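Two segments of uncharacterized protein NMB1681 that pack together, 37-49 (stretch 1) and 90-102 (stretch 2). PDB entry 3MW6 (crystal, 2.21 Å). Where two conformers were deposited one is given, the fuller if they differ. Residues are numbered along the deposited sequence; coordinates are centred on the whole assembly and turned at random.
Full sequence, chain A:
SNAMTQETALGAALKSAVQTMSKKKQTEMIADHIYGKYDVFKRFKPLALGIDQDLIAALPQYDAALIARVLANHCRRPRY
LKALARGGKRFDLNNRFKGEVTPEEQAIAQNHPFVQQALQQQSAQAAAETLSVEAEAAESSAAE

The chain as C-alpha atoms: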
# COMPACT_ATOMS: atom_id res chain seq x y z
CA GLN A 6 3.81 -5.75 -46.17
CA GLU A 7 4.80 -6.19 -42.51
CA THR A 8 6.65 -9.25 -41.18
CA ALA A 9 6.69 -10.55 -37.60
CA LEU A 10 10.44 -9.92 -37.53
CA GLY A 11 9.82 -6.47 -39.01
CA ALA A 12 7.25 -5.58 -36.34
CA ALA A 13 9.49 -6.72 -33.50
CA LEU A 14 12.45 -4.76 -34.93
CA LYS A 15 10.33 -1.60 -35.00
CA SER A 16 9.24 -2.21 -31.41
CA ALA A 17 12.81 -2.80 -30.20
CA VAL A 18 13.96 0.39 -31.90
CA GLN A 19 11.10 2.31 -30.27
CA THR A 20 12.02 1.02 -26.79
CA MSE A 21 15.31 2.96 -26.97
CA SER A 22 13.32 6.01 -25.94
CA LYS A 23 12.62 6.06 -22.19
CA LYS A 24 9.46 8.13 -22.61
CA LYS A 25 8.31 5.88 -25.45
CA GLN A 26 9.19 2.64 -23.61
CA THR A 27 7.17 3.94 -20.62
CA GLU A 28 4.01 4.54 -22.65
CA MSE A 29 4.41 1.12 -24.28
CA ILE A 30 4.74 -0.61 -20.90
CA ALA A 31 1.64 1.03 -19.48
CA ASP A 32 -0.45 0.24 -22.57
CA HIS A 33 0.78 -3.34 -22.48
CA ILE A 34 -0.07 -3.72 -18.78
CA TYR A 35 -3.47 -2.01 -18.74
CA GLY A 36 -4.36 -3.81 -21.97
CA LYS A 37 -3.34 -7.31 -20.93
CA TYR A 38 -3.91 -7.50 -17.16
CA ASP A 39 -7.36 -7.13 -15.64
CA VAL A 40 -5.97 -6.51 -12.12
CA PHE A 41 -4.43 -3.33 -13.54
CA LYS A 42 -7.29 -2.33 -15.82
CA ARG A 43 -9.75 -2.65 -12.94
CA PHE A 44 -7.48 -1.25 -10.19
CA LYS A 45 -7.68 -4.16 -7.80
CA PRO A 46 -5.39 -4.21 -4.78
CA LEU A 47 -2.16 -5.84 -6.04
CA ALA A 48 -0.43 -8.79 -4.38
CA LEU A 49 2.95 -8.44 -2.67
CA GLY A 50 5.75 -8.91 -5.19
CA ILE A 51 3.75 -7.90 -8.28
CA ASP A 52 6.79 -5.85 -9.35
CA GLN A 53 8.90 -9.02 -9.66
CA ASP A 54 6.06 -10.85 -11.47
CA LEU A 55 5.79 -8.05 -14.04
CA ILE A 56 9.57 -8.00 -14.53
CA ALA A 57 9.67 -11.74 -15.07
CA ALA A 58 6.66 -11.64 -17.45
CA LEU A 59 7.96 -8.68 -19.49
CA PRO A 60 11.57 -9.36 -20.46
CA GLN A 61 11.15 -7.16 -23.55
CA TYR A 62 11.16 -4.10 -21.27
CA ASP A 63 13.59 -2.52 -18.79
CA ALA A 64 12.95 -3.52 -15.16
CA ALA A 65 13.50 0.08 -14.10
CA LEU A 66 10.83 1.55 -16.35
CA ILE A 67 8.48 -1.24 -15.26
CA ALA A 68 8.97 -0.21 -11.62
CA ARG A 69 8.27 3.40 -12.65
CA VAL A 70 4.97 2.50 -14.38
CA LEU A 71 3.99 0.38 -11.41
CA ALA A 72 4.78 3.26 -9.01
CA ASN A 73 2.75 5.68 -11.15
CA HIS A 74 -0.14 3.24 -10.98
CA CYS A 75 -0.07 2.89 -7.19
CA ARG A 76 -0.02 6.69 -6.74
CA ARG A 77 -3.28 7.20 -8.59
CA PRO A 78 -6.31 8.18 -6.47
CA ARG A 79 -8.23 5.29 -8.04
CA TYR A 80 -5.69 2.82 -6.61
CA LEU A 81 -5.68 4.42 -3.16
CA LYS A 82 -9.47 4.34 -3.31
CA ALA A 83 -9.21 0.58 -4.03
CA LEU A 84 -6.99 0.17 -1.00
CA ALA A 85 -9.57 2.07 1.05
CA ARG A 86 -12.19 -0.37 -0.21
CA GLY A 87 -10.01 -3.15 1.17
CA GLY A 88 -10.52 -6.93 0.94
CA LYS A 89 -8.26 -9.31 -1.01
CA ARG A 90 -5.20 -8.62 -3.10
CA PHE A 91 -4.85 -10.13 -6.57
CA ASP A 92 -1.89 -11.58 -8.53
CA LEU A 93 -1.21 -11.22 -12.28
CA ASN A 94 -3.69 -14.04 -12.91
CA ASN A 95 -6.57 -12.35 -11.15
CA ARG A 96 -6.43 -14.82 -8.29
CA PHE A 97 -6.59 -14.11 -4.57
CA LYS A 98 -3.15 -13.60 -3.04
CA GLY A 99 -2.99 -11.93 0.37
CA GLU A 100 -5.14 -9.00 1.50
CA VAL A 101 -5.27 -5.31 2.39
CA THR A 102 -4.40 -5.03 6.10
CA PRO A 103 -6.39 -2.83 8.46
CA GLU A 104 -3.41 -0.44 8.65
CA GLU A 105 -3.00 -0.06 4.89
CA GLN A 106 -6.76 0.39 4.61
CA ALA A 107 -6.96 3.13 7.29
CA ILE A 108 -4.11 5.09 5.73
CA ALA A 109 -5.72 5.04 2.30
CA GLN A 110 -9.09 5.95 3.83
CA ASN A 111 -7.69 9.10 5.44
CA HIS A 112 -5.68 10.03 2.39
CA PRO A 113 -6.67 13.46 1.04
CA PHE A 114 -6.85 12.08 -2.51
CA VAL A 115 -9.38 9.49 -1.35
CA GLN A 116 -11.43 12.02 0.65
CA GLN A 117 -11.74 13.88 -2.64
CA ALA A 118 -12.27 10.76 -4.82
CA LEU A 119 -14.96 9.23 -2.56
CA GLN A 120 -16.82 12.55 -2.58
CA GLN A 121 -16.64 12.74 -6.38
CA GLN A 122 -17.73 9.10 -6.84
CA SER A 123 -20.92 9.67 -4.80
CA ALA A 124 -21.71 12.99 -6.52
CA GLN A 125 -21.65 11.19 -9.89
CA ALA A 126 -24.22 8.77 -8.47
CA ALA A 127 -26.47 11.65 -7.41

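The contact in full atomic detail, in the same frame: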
# COMPACT_ATOMS: atom_id res chain seq x y z
N LYS A 37 -3.39 -5.88 -21.15
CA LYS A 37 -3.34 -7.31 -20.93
C LYS A 37 -3.86 -7.79 -19.57
O LYS A 37 -4.45 -8.87 -19.48
CB LYS A 37 -1.91 -7.83 -21.12
CG LYS A 37 -1.75 -9.27 -20.70
CD LYS A 37 -0.40 -9.83 -21.10
CE LYS A 37 -0.31 -11.30 -20.76
NZ LYS A 37 0.87 -11.93 -21.42
N TYR A 38 -3.65 -7.01 -18.52
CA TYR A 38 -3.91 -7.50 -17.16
C TYR A 38 -5.13 -6.84 -16.54
O TYR A 38 -5.12 -5.65 -16.28
CB TYR A 38 -2.70 -7.27 -16.25
CG TYR A 38 -1.49 -8.05 -16.68
CD1 TYR A 38 -0.37 -7.41 -17.18
CD2 TYR A 38 -1.49 -9.45 -16.63
CE1 TYR A 38 0.74 -8.13 -17.59
CE2 TYR A 38 -0.38 -10.17 -17.04
CZ TYR A 38 0.73 -9.50 -17.52
OH TYR A 38 1.83 -10.19 -17.94
N ASP A 39 -6.16 -7.64 -16.28
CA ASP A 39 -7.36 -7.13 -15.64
C ASP A 39 -7.12 -6.54 -14.24
O ASP A 39 -7.79 -5.58 -13.86
CB ASP A 39 -8.46 -8.19 -15.61
CG ASP A 39 -9.32 -8.16 -16.86
OD1 ASP A 39 -10.49 -7.72 -16.76
OD2 ASP A 39 -8.83 -8.56 -17.95
N VAL A 40 -6.20 -7.09 -13.45
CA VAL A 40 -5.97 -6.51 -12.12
C VAL A 40 -5.52 -5.05 -12.24
O VAL A 40 -5.84 -4.23 -11.40
CB VAL A 40 -4.96 -7.30 -11.27
CG1 VAL A 40 -5.52 -8.68 -10.96
CG2 VAL A 40 -3.60 -7.37 -11.95
N PHE A 41 -4.79 -4.72 -13.30
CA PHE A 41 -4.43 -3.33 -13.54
C PHE A 41 -5.57 -2.52 -14.14
O PHE A 41 -5.85 -1.42 -13.69
CB PHE A 41 -3.17 -3.24 -14.39
CG PHE A 41 -1.92 -3.55 -13.62
CD1 PHE A 41 -1.44 -4.85 -13.55
CD2 PHE A 41 -1.27 -2.56 -12.91
CE1 PHE A 41 -0.29 -5.15 -12.82
CE2 PHE A 41 -0.12 -2.85 -12.16
CZ PHE A 41 0.36 -4.15 -12.13
N LYS A 42 -6.24 -3.07 -15.14
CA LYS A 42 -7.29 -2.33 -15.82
C LYS A 42 -8.42 -1.97 -14.86
O LYS A 42 -9.04 -0.91 -14.96
CB LYS A 42 -7.82 -3.16 -17.01
CG LYS A 42 -9.03 -2.57 -17.73
CD LYS A 42 -9.65 -3.58 -18.73
CE LYS A 42 -8.83 -3.75 -20.01
NZ LYS A 42 -7.94 -4.96 -20.01
N ARG A 43 -8.67 -2.86 -13.90
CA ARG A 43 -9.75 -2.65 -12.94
C ARG A 43 -9.29 -2.15 -11.56
O ARG A 43 -10.08 -2.06 -10.63
CB ARG A 43 -10.58 -3.93 -12.80
CG ARG A 43 -11.44 -4.20 -14.02
CD ARG A 43 -11.23 -5.60 -14.56
NE ARG A 43 -11.82 -6.63 -13.70
CZ ARG A 43 -12.69 -7.54 -14.12
NH1 ARG A 43 -13.07 -7.56 -15.38
NH2 ARG A 43 -13.16 -8.44 -13.26
N PHE A 44 -8.01 -1.81 -11.44
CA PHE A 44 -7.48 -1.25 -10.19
C PHE A 44 -7.86 -2.08 -8.98
O PHE A 44 -8.50 -1.59 -8.05
CB PHE A 44 -7.93 0.21 -10.00
CG PHE A 44 -7.21 1.18 -10.89
CD1 PHE A 44 -7.61 1.36 -12.21
CD2 PHE A 44 -6.12 1.89 -10.43
CE1 PHE A 44 -6.94 2.23 -13.05
CE2 PHE A 44 -5.44 2.78 -11.25
CZ PHE A 44 -5.85 2.95 -12.57
N LYS A 45 -7.48 -3.35 -8.98
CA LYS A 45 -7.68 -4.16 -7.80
C LYS A 45 -6.43 -4.05 -6.95
O LYS A 45 -5.34 -3.84 -7.47
CB LYS A 45 -7.91 -5.62 -8.18
CG LYS A 45 -9.16 -5.85 -9.02
CD LYS A 45 -9.27 -7.30 -9.40
CE LYS A 45 -10.70 -7.73 -9.62
NZ LYS A 45 -10.78 -9.20 -9.88
N PRO A 46 -6.58 -4.18 -5.63
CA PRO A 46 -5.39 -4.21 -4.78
C PRO A 46 -4.42 -5.30 -5.27
O PRO A 46 -4.85 -6.43 -5.47
CB PRO A 46 -5.97 -4.57 -3.41
CG PRO A 46 -7.36 -4.03 -3.43
CD PRO A 46 -7.83 -4.29 -4.86
N LEU A 47 -3.16 -4.94 -5.48
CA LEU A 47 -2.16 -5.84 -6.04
C LEU A 47 -1.40 -6.65 -4.98
O LEU A 47 -1.04 -6.13 -3.92
CB LEU A 47 -1.16 -5.04 -6.88
CG LEU A 47 -1.81 -4.29 -8.05
CD1 LEU A 47 -0.85 -3.28 -8.68
CD2 LEU A 47 -2.31 -5.29 -9.11
N ALA A 48 -1.16 -7.92 -5.29
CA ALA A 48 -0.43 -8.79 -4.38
C ALA A 48 0.97 -8.27 -4.13
O ALA A 48 1.56 -7.65 -5.01
CB ALA A 48 -0.35 -10.20 -4.96
N LEU A 49 1.50 -8.55 -2.93
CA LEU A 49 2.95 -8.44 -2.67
C LEU A 49 3.78 -9.07 -3.79
O LEU A 49 3.47 -10.17 -4.27
CB LEU A 49 3.32 -9.16 -1.36
CG LEU A 49 4.82 -9.25 -1.01
CD1 LEU A 49 5.43 -7.88 -0.68
CD2 LEU A 49 5.10 -10.21 0.15
N ARG A 90 -6.09 -9.03 -2.03
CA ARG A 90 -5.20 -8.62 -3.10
C ARG A 90 -5.15 -9.69 -4.19
O ARG A 90 -5.44 -10.86 -3.95
CB ARG A 90 -3.80 -8.36 -2.55
CG ARG A 90 -3.74 -7.20 -1.58
CD ARG A 90 -2.31 -6.99 -1.04
NE ARG A 90 -2.30 -5.80 -0.19
CZ ARG A 90 -2.00 -4.59 -0.64
NH1 ARG A 90 -1.67 -4.40 -1.91
NH2 ARG A 90 -2.04 -3.56 0.18
N PHE A 91 -4.76 -9.27 -5.40
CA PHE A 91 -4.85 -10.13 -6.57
C PHE A 91 -3.50 -10.23 -7.29
O PHE A 91 -2.79 -9.23 -7.40
CB PHE A 91 -5.90 -9.58 -7.54
CG PHE A 91 -7.30 -9.66 -7.02
CD1 PHE A 91 -8.19 -10.59 -7.53
CD2 PHE A 91 -7.74 -8.81 -6.01
CE1 PHE A 91 -9.49 -10.69 -7.05
CE2 PHE A 91 -9.02 -8.89 -5.51
CZ PHE A 91 -9.91 -9.83 -6.04
N ASP A 92 -3.14 -11.42 -7.78
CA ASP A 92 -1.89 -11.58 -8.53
C ASP A 92 -2.12 -11.32 -10.02
O ASP A 92 -3.24 -10.94 -10.40
CB ASP A 92 -1.24 -12.95 -8.28
CG ASP A 92 -2.09 -14.12 -8.76
OD1 ASP A 92 -1.87 -15.25 -8.26
OD2 ASP A 92 -2.99 -13.92 -9.62
N LEU A 93 -1.09 -11.48 -10.84
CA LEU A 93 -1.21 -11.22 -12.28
C LEU A 93 -2.30 -12.04 -12.95
O LEU A 93 -2.80 -11.65 -14.01
CB LEU A 93 0.11 -11.47 -13.02
CG LEU A 93 1.14 -10.36 -12.84
CD1 LEU A 93 2.34 -10.56 -13.77
CD2 LEU A 93 0.48 -9.01 -13.08
N ASN A 94 -2.69 -13.15 -12.34
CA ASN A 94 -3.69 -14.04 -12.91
C ASN A 94 -5.08 -13.83 -12.35
O ASN A 94 -5.95 -14.70 -12.46
CB ASN A 94 -3.28 -15.50 -12.72
CG ASN A 94 -2.04 -15.86 -13.49
OD1 ASN A 94 -1.80 -15.33 -14.58
ND2 ASN A 94 -1.23 -16.75 -12.93
N ASN A 95 -5.28 -12.67 -11.73
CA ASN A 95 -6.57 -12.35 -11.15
C ASN A 95 -7.03 -13.37 -10.12
O ASN A 95 -8.21 -13.64 -9.98
CB ASN A 95 -7.62 -12.16 -12.25
CG ASN A 95 -8.42 -10.89 -12.07
OD1 ASN A 95 -8.65 -10.43 -10.95
ND2 ASN A 95 -8.83 -10.29 -13.19
N ARG A 96 -6.08 -13.92 -9.38
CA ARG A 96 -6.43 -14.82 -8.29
C ARG A 96 -6.09 -14.20 -6.94
O ARG A 96 -5.15 -13.42 -6.83
CB ARG A 96 -5.73 -16.16 -8.46
CG ARG A 96 -6.14 -16.87 -9.74
CD ARG A 96 -6.09 -18.39 -9.60
NE ARG A 96 -6.69 -19.05 -10.76
CZ ARG A 96 -7.83 -19.75 -10.72
NH1 ARG A 96 -8.48 -19.88 -9.57
NH2 ARG A 96 -8.30 -20.32 -11.82
N PHE A 97 -6.87 -14.54 -5.93
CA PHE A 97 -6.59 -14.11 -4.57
C PHE A 97 -5.13 -14.38 -4.21
O PHE A 97 -4.61 -15.45 -4.47
CB PHE A 97 -7.51 -14.82 -3.58
CG PHE A 97 -8.96 -14.40 -3.68
CD1 PHE A 97 -9.31 -13.21 -4.31
CD2 PHE A 97 -9.96 -15.20 -3.16
CE1 PHE A 97 -10.64 -12.84 -4.41
CE2 PHE A 97 -11.30 -14.83 -3.26
CZ PHE A 97 -11.64 -13.65 -3.88
N LYS A 98 -4.47 -13.39 -3.63
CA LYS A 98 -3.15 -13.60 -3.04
C LYS A 98 -2.87 -12.53 -1.99
O LYS A 98 -2.41 -11.42 -2.30
CB LYS A 98 -2.06 -13.64 -4.12
CG LYS A 98 -0.68 -13.96 -3.59
CD LYS A 98 0.29 -14.17 -4.74
CE LYS A 98 1.72 -14.32 -4.26
NZ LYS A 98 2.66 -14.46 -5.41
N GLY A 99 -3.16 -12.86 -0.73
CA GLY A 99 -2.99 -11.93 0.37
C GLY A 99 -4.20 -11.02 0.51
O GLY A 99 -5.24 -11.26 -0.10
N GLU A 100 -4.06 -9.96 1.31
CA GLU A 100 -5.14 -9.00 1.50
C GLU A 100 -4.64 -7.59 1.85
O GLU A 100 -3.44 -7.36 2.04
CB GLU A 100 -6.12 -9.49 2.57
CG GLU A 100 -5.45 -10.02 3.84
CD GLU A 100 -5.13 -11.52 3.75
OE1 GLU A 100 -5.96 -12.29 3.20
OE2 GLU A 100 -4.05 -11.93 4.23
N VAL A 101 -5.58 -6.64 1.91
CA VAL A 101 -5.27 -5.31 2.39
C VAL A 101 -5.42 -5.36 3.89
O VAL A 101 -6.47 -5.74 4.38
CB VAL A 101 -6.20 -4.24 1.79
CG1 VAL A 101 -5.87 -2.83 2.36
CG2 VAL A 101 -6.06 -4.23 0.27
N THR A 102 -4.37 -5.02 4.63
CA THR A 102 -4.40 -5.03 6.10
C THR A 102 -5.22 -3.87 6.63
O THR A 102 -5.40 -2.85 5.94
CB THR A 102 -2.97 -4.87 6.70
OG1 THR A 102 -2.42 -3.63 6.25
CG2 THR A 102 -2.04 -6.01 6.29
O HOH W 1 -4.73 -9.69 -14.42
O HOH W 2 -0.07 -10.31 -1.36
O HOH W 3 2.91 -11.92 -6.54

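The two stretches bury 752 Å² between them, joined by apolar packing around a short helix in stretch 1 and by a single backbone bridge farther along. Tyr 38, immediately before the helix, directs its side chain toward stretch 2, and Leu 93 CD2 lies over one face of its ring, 4.1 Å from Tyr 38 CD2. At the start of the helix, water 1 accepts from Val 40 N (3.1 Å) and donates to Leu 93 O (2.8 Å), giving a helix amide an indirect link to the turn spanning Asp 92 to Asn 95. Val 40 is buried and compact; its CG1 packs 3.6 Å from Phe 91 CB. Leu 93 CD2, the methyl over the Tyr 38 ring, also meets the ring edge of Phe 41, 3.9 Å from Phe 41 CE1, so this leucine fills the space beside two aromatic rings.

Beyond the helix, the largely extended side chain of Lys 45 runs across Phe 91. Its CD sits over the ring face, while its NZ makes an off-centre cation-pi contact and donates a hydrogen bond to Asn 95 OD1 (2.7 Å). Pro 46 is buried, its CB 3.7 Å from Val 101 CG2, and its carbonyl O accepts from Phe 91 N (2.8 Å). Leu 47 points its CA-to-CB bond away from stretch 2, while its backbone O accepts a hydrogen bond from Arg 90 NH1 (2.7 Å); Arg 90 NE also donates to Glu 100 O (3.0 Å), which anchors the buried guanidinium within its own stretch. Ala 48 N returns a bond to Phe 91 O (3.0 Å), completing the bridge that pairs Leu 47 with Phe 91, and its small side chain fits closely, with Ala 48 CB 3.6 Å from Lys 98 O. Two waters extend the junction, water 2 connecting Leu 49 N to Lys 98 O and water 3 Leu 49 O to Lys 98 NZ.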